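Local coordinates for protein ribose-phosphate pyrophosphokinase (Sulfolobus solfataricus, PDB 4TWB) that catalyses the transfer of the pyrophosphoryl group of ATP to the 1-hydroxyl of ribose 5-phosphate, making PRPP and AMP, at residues Asn29-Ile39 against Lys62-Ile70; Lys81-Leu89 against Gly117-Glu125. All coordinates share one frame; numbering follows the deposited sequence.

In the fold
Both contacts belong to the N-terminal half of the chain and reach the same mixed sheet, with their centres about 18 Å apart and their nearest atoms about 5 Å apart without touching. They follow one another along the chain: helix 60-76, which packs against the hairpin in interaction 1, is followed in the chain by strand 81-86 of interaction 2. Only interaction 1 touches a nucleotide. The loop of 29-39 meets the adenine of AMP through Phe32, Asp34 and Glu36. At the far end of 81-89 the side chain of Leu89 lies about 8 Å from that of His127, a predicted magnesium ligand, and about 12 Å from another bound AMP, not the one on Phe32.

Interaction 1 of 2, residues Asn29-Ile39 against Lys62-Ile70; sequences NKIFPDGESYI and KHLIELFLI. With AMP (adenosine monophosphate), chain I.
Lys62 and Glu66, one helical turn apart, grip Ser37 from the helix side. The lysine chain leaves extended, then bends at CG-CD and CD-CE (chi3 -71°, chi4 -64°), which curls NZ back to the hairpin, where it donates to Gly35 O (2.9 Å, in the carbonyl plane) and to Ser37 OG (2.8 Å). Ser37 OG in turn donates a hydrogen bond to Glu66 OE1 (2.6 Å), meeting the carboxylate on its anti side and 30° out of its plane. Asp61 of the second subunit adds a salt bridge to Lys62 NZ, and Glu66 OE2 is held by Ser7 OG, so both charged ends have second partners. With an alanine here instead of Lys62, Gly35 O and Ser37 OG would probably lose this donor, and Asp61 of the second subunit this salt bridge. Farther along the helix the packing is apolar and close: Ile39 CG2 lies 3.6 Å from Ile70 CG1, the two side chains crossing at about a right angle, while Ile39 CG1 faces Leu69 CD1. The Asn29-Ile31 edge is looser. The exposed Ile31 brings only CD1 near Lys62 NZ (3.9 Å), tip to tip, and Asn29 ND2 stays 4.0 Å from Glu66 OE1. Away from the helix, the turn carries the nucleotide: adenine lies over one face of the Phe32 ring, AMP C5 being 3.3 Å above its plane, and AMP N6 makes a weak hydrogen bond to Glu36 OE2 (3.2 Å). The other carboxylate oxygen, Glu36 OE1, accepts from the backbone N of Tyr91 of the second subunit. The whole is a beta hairpin of strands 24-31 and 37-40, backed by helix 60-76 and bearing at its tip the adenine-binding loop of PRPP synthases.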
loop_
_atom_site.group_PDB
_atom_site.type_symbol
_atom_site.label_atom_id
_atom_site.label_comp_id
_atom_site.label_asym_id
_atom_site.label_seq_id
_atom_site.Cartn_x
_atom_site.Cartn_y
_atom_site.Cartn_z
ATOM N N ASN A 29 15.948 3.745 0.131
ATOM C CA ASN A 29 14.706 3.188 0.629
ATOM C C ASN A 29 14.922 1.947 1.485
ATOM O O ASN A 29 15.675 1.047 1.109
ATOM C CB ASN A 29 13.750 2.904 -0.533
ATOM C CG ASN A 29 13.775 1.457 -0.972
ATOM O OD1 ASN A 29 14.547 1.075 -1.865
ATOM N ND2 ASN A 29 12.920 0.637 -0.348
ATOM N N LYS A 30 14.281 1.919 2.654
ATOM C CA LYS A 30 14.348 0.762 3.546
ATOM C C LYS A 30 12.995 0.517 4.194
ATOM O O LYS A 30 12.084 1.338 4.079
ATOM C CB LYS A 30 15.426 0.940 4.629
ATOM C CG LYS A 30 15.449 2.316 5.295
ATOM C CD LYS A 30 16.190 2.289 6.648
ATOM C CE LYS A 30 16.102 3.644 7.366
ATOM N NZ LYS A 30 16.312 3.558 8.834
ATOM N N ILE A 31 12.870 -0.622 4.864
ATOM C CA ILE A 31 11.652 -0.965 5.579
ATOM C C ILE A 31 11.870 -0.891 7.083
ATOM O O ILE A 31 12.691 -1.632 7.635
ATOM C CB ILE A 31 11.211 -2.395 5.257
ATOM C CG1 ILE A 31 10.990 -2.552 3.752
ATOM C CG2 ILE A 31 9.955 -2.756 6.039
ATOM C CD1 ILE A 31 10.077 -1.499 3.165
ATOM N N PHE A 32 11.138 -0.003 7.751
ATOM C CA PHE A 32 11.147 0.037 9.216
ATOM C C PHE A 32 10.676 -1.291 9.801
ATOM O O PHE A 32 9.990 -2.061 9.139
ATOM C CB PHE A 32 10.239 1.150 9.733
ATOM C CG PHE A 32 10.784 2.533 9.518
ATOM C CD1 PHE A 32 10.073 3.465 8.783
ATOM C CD2 PHE A 32 11.997 2.900 10.056
ATOM C CE1 PHE A 32 10.564 4.745 8.586
ATOM C CE2 PHE A 32 12.493 4.176 9.872
ATOM C CZ PHE A 32 11.777 5.099 9.132
ATOM N N PRO A 33 11.031 -1.562 11.058
ATOM C CA PRO A 33 10.540 -2.779 11.723
ATOM C C PRO A 33 9.005 -2.826 11.757
ATOM O O PRO A 33 8.427 -3.907 11.658
ATOM C CB PRO A 33 11.101 -2.660 13.144
ATOM C CG PRO A 33 12.215 -1.646 13.052
ATOM C CD PRO A 33 11.858 -0.719 11.937
ATOM N N ASP A 34 8.378 -1.660 11.923
ATOM C CA ASP A 34 6.942 -1.456 11.701
ATOM C C ASP A 34 6.373 -2.291 10.564
ATOM O O ASP A 34 5.352 -2.968 10.715
ATOM C CB ASP A 34 6.719 -0.008 11.276
ATOM C CG ASP A 34 6.063 0.808 12.327
ATOM O OD1 ASP A 34 6.603 0.862 13.454
ATOM O OD2 ASP A 34 5.009 1.410 12.021
ATOM N N GLY A 35 7.037 -2.182 9.411
ATOM C CA GLY A 35 6.519 -2.620 8.126
ATOM C C GLY A 35 6.485 -1.444 7.157
ATOM O O GLY A 35 6.407 -1.618 5.936
ATOM N N GLU A 36 6.553 -0.239 7.717
ATOM C CA GLU A 36 6.425 0.990 6.943
ATOM C C GLU A 36 7.647 1.281 6.075
ATOM O O GLU A 36 8.747 0.767 6.306
ATOM C CB GLU A 36 6.130 2.177 7.869
ATOM C CG GLU A 36 4.811 2.051 8.625
ATOM C CD GLU A 36 4.404 3.330 9.354
ATOM O OE1 GLU A 36 3.335 3.327 10.013
ATOM O OE2 GLU A 36 5.148 4.336 9.267
ATOM N N SER A 37 7.440 2.123 5.071
ATOM C CA SER A 37 8.499 2.437 4.128
ATOM C C SER A 37 9.240 3.705 4.490
ATOM O O SER A 37 8.629 4.696 4.893
ATOM C CB SER A 37 7.940 2.547 2.714
ATOM O OG SER A 37 7.800 1.265 2.137
ATOM N N TYR A 38 10.561 3.653 4.341
ATOM C CA TYR A 38 11.417 4.827 4.461
ATOM C C TYR A 38 11.849 5.281 3.072
ATOM O O TYR A 38 12.265 4.474 2.248
ATOM C CB TYR A 38 12.651 4.519 5.310
ATOM C CG TYR A 38 13.625 5.668 5.387
ATOM C CD1 TYR A 38 13.368 6.765 6.198
ATOM C CD2 TYR A 38 14.803 5.654 4.652
ATOM C CE1 TYR A 38 14.260 7.826 6.275
ATOM C CE2 TYR A 38 15.702 6.708 4.715
ATOM C CZ TYR A 38 15.426 7.792 5.530
ATOM O OH TYR A 38 16.318 8.842 5.598
ATOM N N ILE A 39 11.767 6.584 2.828
ATOM C CA ILE A 39 12.016 7.139 1.506
ATOM C C ILE A 39 12.843 8.420 1.582
ATOM O O ILE A 39 12.438 9.385 2.223
ATOM C CB ILE A 39 10.675 7.462 0.794
ATOM C CG1 ILE A 39 9.925 6.167 0.459
ATOM C CG2 ILE A 39 10.908 8.307 -0.453
ATOM C CD1 ILE A 39 10.646 5.276 -0.505
ATOM N N LYS A 62 2.391 -1.480 -1.366
ATOM C CA LYS A 62 3.600 -0.809 -0.898
ATOM C C LYS A 62 4.265 -0.007 -2.022
ATOM O O LYS A 62 4.641 1.150 -1.826
ATOM C CB LYS A 62 4.595 -1.790 -0.273
ATOM C CG LYS A 62 5.935 -1.153 0.073
ATOM C CD LYS A 62 6.804 -2.041 0.986
ATOM C CE LYS A 62 6.252 -2.116 2.424
ATOM N NZ LYS A 62 6.242 -0.810 3.193
ATOM N N HIS A 63 4.402 -0.608 -3.197
ATOM C CA HIS A 63 5.044 0.095 -4.299
ATOM C C HIS A 63 4.259 1.345 -4.691
ATOM O O HIS A 63 4.844 2.361 -5.051
ATOM C CB HIS A 63 5.258 -0.826 -5.493
ATOM C CG HIS A 63 6.363 -1.804 -5.287
ATOM N ND1 HIS A 63 6.346 -3.073 -5.826
ATOM C CD2 HIS A 63 7.516 -1.705 -4.580
ATOM C CE1 HIS A 63 7.449 -3.710 -5.470
ATOM N NE2 HIS A 63 8.175 -2.904 -4.711
ATOM N N LEU A 64 2.937 1.279 -4.599
ATOM C CA LEU A 64 2.118 2.434 -4.915
ATOM C C LEU A 64 2.317 3.536 -3.875
ATOM O O LEU A 64 2.425 4.718 -4.215
ATOM C CB LEU A 64 0.645 2.045 -4.976
ATOM C CG LEU A 64 0.160 1.512 -6.307
ATOM C CD1 LEU A 64 -1.214 0.903 -6.122
ATOM C CD2 LEU A 64 0.129 2.638 -7.309
ATOM N N ILE A 65 2.352 3.150 -2.605
ATOM C CA ILE A 65 2.484 4.151 -1.569
ATOM C C ILE A 65 3.877 4.747 -1.635
ATOM O O ILE A 65 4.045 5.958 -1.487
ATOM C CB ILE A 65 2.061 3.620 -0.176
ATOM C CG1 ILE A 65 0.573 3.918 0.009
ATOM C CG2 ILE A 65 2.832 4.313 0.940
ATOM C CD1 ILE A 65 -0.107 3.014 0.961
ATOM N N GLU A 66 4.867 3.908 -1.920
ATOM C CA GLU A 66 6.225 4.399 -2.158
ATOM C C GLU A 66 6.258 5.360 -3.333
ATOM O O GLU A 66 6.915 6.388 -3.286
ATOM C CB GLU A 66 7.203 3.245 -2.355
ATOM C CG GLU A 66 7.678 2.640 -1.026
ATOM C CD GLU A 66 8.359 1.293 -1.189
ATOM O OE1 GLU A 66 8.918 0.775 -0.199
ATOM O OE2 GLU A 66 8.334 0.746 -2.310
ATOM N N LEU A 67 5.522 5.040 -4.385
ATOM C CA LEU A 67 5.427 5.946 -5.525
ATOM C C LEU A 67 4.863 7.288 -5.091
ATOM O O LEU A 67 5.450 8.323 -5.394
ATOM C CB LEU A 67 4.590 5.331 -6.660
ATOM C CG LEU A 67 4.206 6.211 -7.855
ATOM C CD1 LEU A 67 5.419 6.688 -8.614
ATOM C CD2 LEU A 67 3.288 5.455 -8.774
ATOM N N PHE A 68 3.736 7.268 -4.380
ATOM C CA PHE A 68 3.119 8.499 -3.883
ATOM C C PHE A 68 4.100 9.327 -3.062
ATOM O O PHE A 68 4.199 10.540 -3.250
ATOM C CB PHE A 68 1.898 8.215 -3.016
ATOM C CG PHE A 68 0.869 7.366 -3.673
ATOM C CD1 PHE A 68 0.681 7.408 -5.034
ATOM C CD2 PHE A 68 0.065 6.536 -2.914
ATOM C CE1 PHE A 68 -0.281 6.629 -5.638
ATOM C CE2 PHE A 68 -0.896 5.754 -3.507
ATOM C CZ PHE A 68 -1.070 5.802 -4.880
ATOM N N LEU A 69 4.813 8.669 -2.148
ATOM C CA LEU A 69 5.745 9.358 -1.251
ATOM C C LEU A 69 6.914 9.982 -2.004
ATOM O O LEU A 69 7.252 11.151 -1.775
ATOM C CB LEU A 69 6.303 8.389 -0.225
ATOM C CG LEU A 69 5.295 7.805 0.748
ATOM C CD1 LEU A 69 6.023 6.946 1.778
ATOM C CD2 LEU A 69 4.505 8.927 1.409
ATOM N N ILE A 70 7.540 9.189 -2.873
ATOM C CA ILE A 70 8.651 9.653 -3.685
ATOM C C ILE A 70 8.212 10.825 -4.570
ATOM O O ILE A 70 8.924 11.821 -4.709
ATOM C CB ILE A 70 9.196 8.532 -4.573
ATOM C CG1 ILE A 70 9.800 7.424 -3.712
ATOM C CG2 ILE A 70 10.228 9.082 -5.566
ATOM C CD1 ILE A 70 10.091 6.148 -4.461
HETATM P P AMP I . 10.205 8.854 17.135
HETATM O O1P AMP I . 9.207 9.476 16.184
HETATM O O2P AMP I . 10.268 9.547 18.477
HETATM O O3P AMP I . 10.157 7.344 17.194
HETATM O "O5'" AMP I . 11.636 9.178 16.466
HETATM C "C5'" AMP I . 11.703 9.759 15.164
HETATM C "C4'" AMP I . 12.586 8.906 14.266
HETATM O "O4'" AMP I . 11.924 7.666 14.008
HETATM C "C3'" AMP I . 12.842 9.582 12.926
HETATM O "O3'" AMP I . 14.255 9.775 12.749
HETATM C "C2'" AMP I . 12.262 8.647 11.873
HETATM O "O2'" AMP I . 13.144 8.500 10.749
HETATM C "C1'" AMP I . 12.028 7.335 12.621
HETATM N N9 AMP I . 10.822 6.600 12.126
HETATM C C8 AMP I . 9.875 7.093 11.297
HETATM N N7 AMP I . 8.926 6.157 11.032
HETATM C C5 AMP I . 9.278 5.035 11.694
HETATM C C6 AMP I . 8.714 3.679 11.843
HETATM N N6 AMP I . 7.564 3.361 11.199
HETATM N N1 AMP I . 9.381 2.793 12.632
HETATM C C2 AMP I . 10.530 3.114 13.274
HETATM N N3 AMP I . 11.100 4.331 13.178
HETATM C C4 AMP I . 10.531 5.317 12.410
#

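Interaction 2 of 2, residues Lys81-Leu89 against Gly117-Glu125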
loop_
_atom_site.group_PDB
_atom_site.type_symbol
_atom_site.label_atom_id
_atom_site.label_comp_id
_atom_site.label_asym_id
_atom_site.label_seq_id
_atom_site.Cartn_x
_atom_site.Cartn_y
_atom_site.Cartn_z
ATOM N N LYS A 81 9.688 19.465 -13.441
ATOM C CA LYS A 81 8.687 18.608 -14.066
ATOM C C LYS A 81 8.891 17.186 -13.566
ATOM O O LYS A 81 10.031 16.717 -13.425
ATOM C CB LYS A 81 8.839 18.651 -15.584
ATOM C CG LYS A 81 7.627 18.177 -16.375
ATOM C CD LYS A 81 8.042 17.745 -17.776
ATOM C CE LYS A 81 6.868 17.761 -18.740
ATOM N NZ LYS A 81 7.319 17.482 -20.135
ATOM N N LEU A 82 7.788 16.507 -13.273
ATOM C CA LEU A 82 7.867 15.124 -12.841
ATOM C C LEU A 82 7.249 14.253 -13.922
ATOM O O LEU A 82 6.075 14.417 -14.272
ATOM C CB LEU A 82 7.124 14.908 -11.520
ATOM C CG LEU A 82 7.680 13.828 -10.590
ATOM C CD1 LEU A 82 6.525 13.089 -9.934
ATOM C CD2 LEU A 82 8.617 12.850 -11.298
ATOM N N THR A 83 8.057 13.336 -14.449
ATOM C CA THR A 83 7.566 12.309 -15.350
ATOM C C THR A 83 7.688 10.975 -14.644
ATOM O O THR A 83 8.789 10.530 -14.298
ATOM C CB THR A 83 8.362 12.265 -16.656
ATOM O OG1 THR A 83 8.092 13.450 -17.418
ATOM C CG2 THR A 83 7.971 11.043 -17.462
ATOM N N ALA A 84 6.547 10.339 -14.414
ATOM C CA ALA A 84 6.536 9.054 -13.735
ATOM C C ALA A 84 6.470 7.937 -14.744
ATOM O O ALA A 84 5.477 7.788 -15.453
ATOM C CB ALA A 84 5.359 8.974 -12.782
ATOM N N ILE A 85 7.541 7.164 -14.813
ATOM C CA ILE A 85 7.587 5.993 -15.669
ATOM C C ILE A 85 7.240 4.794 -14.808
ATOM O O ILE A 85 8.050 4.324 -14.006
ATOM C CB ILE A 85 8.983 5.804 -16.307
ATOM C CG1 ILE A 85 9.306 6.959 -17.258
ATOM C CG2 ILE A 85 9.070 4.464 -17.043
ATOM C CD1 ILE A 85 10.792 7.077 -17.549
ATOM N N VAL A 86 6.014 4.324 -14.934
ATOM C CA VAL A 86 5.592 3.163 -14.176
ATOM C C VAL A 86 5.279 2.047 -15.154
ATOM O O VAL A 86 4.206 2.028 -15.770
ATOM C CB VAL A 86 4.442 3.526 -13.185
ATOM C CG1 VAL A 86 3.941 4.926 -13.454
ATOM C CG2 VAL A 86 3.308 2.499 -13.187
ATOM N N PRO A 87 6.262 1.156 -15.362
ATOM C CA PRO A 87 6.192 0.081 -16.356
ATOM C C PRO A 87 4.932 -0.773 -16.207
ATOM O O PRO A 87 4.165 -0.908 -17.156
ATOM C CB PRO A 87 7.464 -0.734 -16.081
ATOM C CG PRO A 87 8.432 0.276 -15.559
ATOM C CD PRO A 87 7.594 1.243 -14.740
ATOM N N TYR A 88 4.724 -1.354 -15.037
ATOM C CA TYR A 88 3.461 -2.029 -14.769
ATOM C C TYR A 88 2.629 -1.200 -13.790
ATOM O O TYR A 88 3.025 -1.008 -12.644
ATOM C CB TYR A 88 3.685 -3.438 -14.214
ATOM C CG TYR A 88 2.398 -4.106 -13.779
ATOM C CD1 TYR A 88 1.436 -4.477 -14.712
ATOM C CD2 TYR A 88 2.134 -4.351 -12.434
ATOM C CE1 TYR A 88 0.246 -5.080 -14.319
ATOM C CE2 TYR A 88 0.947 -4.949 -12.029
ATOM C CZ TYR A 88 0.007 -5.314 -12.977
ATOM O OH TYR A 88 -1.171 -5.908 -12.582
ATOM N N LEU A 89 1.488 -0.703 -14.248
ATOM C CA LEU A 89 0.591 0.056 -13.397
ATOM C C LEU A 89 -0.415 -0.882 -12.726
ATOM O O LEU A 89 -1.183 -1.557 -13.401
ATOM C CB LEU A 89 -0.135 1.118 -14.221
ATOM C CG LEU A 89 -1.117 1.992 -13.437
ATOM C CD1 LEU A 89 -0.442 2.596 -12.220
ATOM C CD2 LEU A 89 -1.693 3.078 -14.323
ATOM N N GLY A 117 1.724 15.345 -7.572
ATOM C CA GLY A 117 2.626 16.112 -8.429
ATOM C C GLY A 117 3.179 15.515 -9.720
ATOM O O GLY A 117 4.103 16.084 -10.310
ATOM N N VAL A 118 2.643 14.379 -10.168
ATOM C CA VAL A 118 3.081 13.789 -11.434
ATOM C C VAL A 118 2.503 14.574 -12.618
ATOM O O VAL A 118 1.285 14.752 -12.744
ATOM C CB VAL A 118 2.687 12.302 -11.547
ATOM C CG1 VAL A 118 3.110 11.758 -12.879
ATOM C CG2 VAL A 118 3.324 11.494 -10.437
ATOM N N ASN A 119 3.390 15.048 -13.484
ATOM C CA ASN A 119 2.979 15.847 -14.632
ATOM C C ASN A 119 2.689 14.962 -15.832
ATOM O O ASN A 119 1.665 15.101 -16.509
ATOM C CB ASN A 119 4.077 16.844 -15.005
ATOM C CG ASN A 119 4.311 17.883 -13.931
ATOM O OD1 ASN A 119 5.411 17.999 -13.378
ATOM N ND2 ASN A 119 3.272 18.642 -13.621
ATOM N N THR A 120 3.610 14.041 -16.085
ATOM C CA THR A 120 3.510 13.151 -17.221
ATOM C C THR A 120 3.619 11.727 -16.736
ATOM O O THR A 120 4.543 11.389 -15.992
ATOM C CB THR A 120 4.622 13.442 -18.253
ATOM O OG1 THR A 120 4.226 14.540 -19.086
ATOM C CG2 THR A 120 4.868 12.235 -19.130
ATOM N N LEU A 121 2.668 10.899 -17.167
ATOM C CA LEU A 121 2.635 9.474 -16.822
ATOM C C LEU A 121 2.966 8.575 -18.019
ATOM O O LEU A 121 2.338 8.681 -19.079
ATOM C CB LEU A 121 1.261 9.128 -16.252
ATOM C CG LEU A 121 0.890 7.667 -16.028
ATOM C CD1 LEU A 121 1.877 7.004 -15.108
ATOM C CD2 LEU A 121 -0.509 7.583 -15.439
ATOM N N VAL A 122 3.956 7.700 -17.846
ATOM C CA VAL A 122 4.379 6.773 -18.896
ATOM C C VAL A 122 4.109 5.335 -18.474
ATOM O O VAL A 122 4.642 4.876 -17.464
ATOM C CB VAL A 122 5.882 6.895 -19.187
ATOM C CG1 VAL A 122 6.258 5.943 -20.282
ATOM C CG2 VAL A 122 6.229 8.305 -19.575
ATOM N N VAL A 123 3.296 4.618 -19.246
ATOM C CA VAL A 123 2.912 3.250 -18.889
ATOM C C VAL A 123 3.130 2.283 -20.048
ATOM O O VAL A 123 2.912 2.632 -21.210
ATOM C CB VAL A 123 1.431 3.174 -18.493
ATOM C CG1 VAL A 123 1.096 1.800 -17.995
ATOM C CG2 VAL A 123 1.123 4.201 -17.417
ATOM N N VAL A 124 3.563 1.068 -19.741
ATOM C CA VAL A 124 3.730 0.051 -20.761
ATOM C C VAL A 124 2.509 -0.887 -20.770
ATOM O O VAL A 124 2.099 -1.377 -19.724
ATOM C CB VAL A 124 5.020 -0.741 -20.534
ATOM C CG1 VAL A 124 5.204 -1.794 -21.628
ATOM C CG2 VAL A 124 6.201 0.196 -20.506
ATOM N N GLU A 125 1.936 -1.124 -21.950
ATOM C CA GLU A 125 0.738 -1.958 -22.098
ATOM C C GLU A 125 -0.234 -1.848 -20.935
ATOM O O GLU A 125 -0.424 -2.805 -20.177
ATOM C CB GLU A 125 1.065 -3.447 -22.326
ATOM C CG GLU A 125 1.513 -3.810 -23.708
ATOM C CD GLU A 125 0.501 -3.470 -24.772
ATOM O OE1 GLU A 125 -0.502 -4.201 -24.931
ATOM O OE2 GLU A 125 0.735 -2.471 -25.473
HETATM O O HOH W 1 0.371 -1.457 -17.049
#
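A beta-alpha-beta unit, strand 81-86, helix 105-114 and strand 120-124, brings its two strands together as parallel neighbours, Thr83 beside Thr120, Ala84 beside Leu121 and Ile85 beside Val122. The ladder runs from Ala84 N to Thr120 O (2.8 Å), from Val122 N to Ala84 O and from Val86 N to Val122 O. At its start Asn119 acts as a side-chain extension of the pairing. With CG beside its own backbone N (chi1 -65°), its amide turns back so that OD1 accepts a hydrogen bond from Leu82 N on an in-plane lone pair (2.8 Å), almost straight at 171° at the hydrogen. Leu82 O is gripped twice, by Thr120 N in the carbonyl plane and by Asn119 N tilted 19° from it, two bonds on one carbonyl at the point where the chain coming from helix 105-114 joins the sheet. Thr83 and Thr120 lie side by side, pointing the same way, with Thr83 OG1 3.6 Å from Thr120 CB; Ile85 CG1 stands likewise beside Val122 CB (3.9 Å). On the opposite face Leu121 sends CD1 across to Val86 CG1 (3.4 Å), and Val118 CG1 meets Ala84 CB (3.6 Å). Helix 105-114 covers this side, Leu110 touching both Leu121 and Leu89, and Leu113 touching Val118. Past Val86 the strands part: Pro87 O receives only a weak bond from Val124 N, and one water links the two segments, accepting from Leu89 N (3.1 Å) and donating to Val124 O. Beyond it Glu125 turns away to a salt bridge with Arg171. Strands 49-53 and 138-142 flank the pair, placing it inside the parallel part of the sheet of a PRTase-like domain, its C-terminal end near His127, which lines an AMP pocket and is a predicted magnesium ligand.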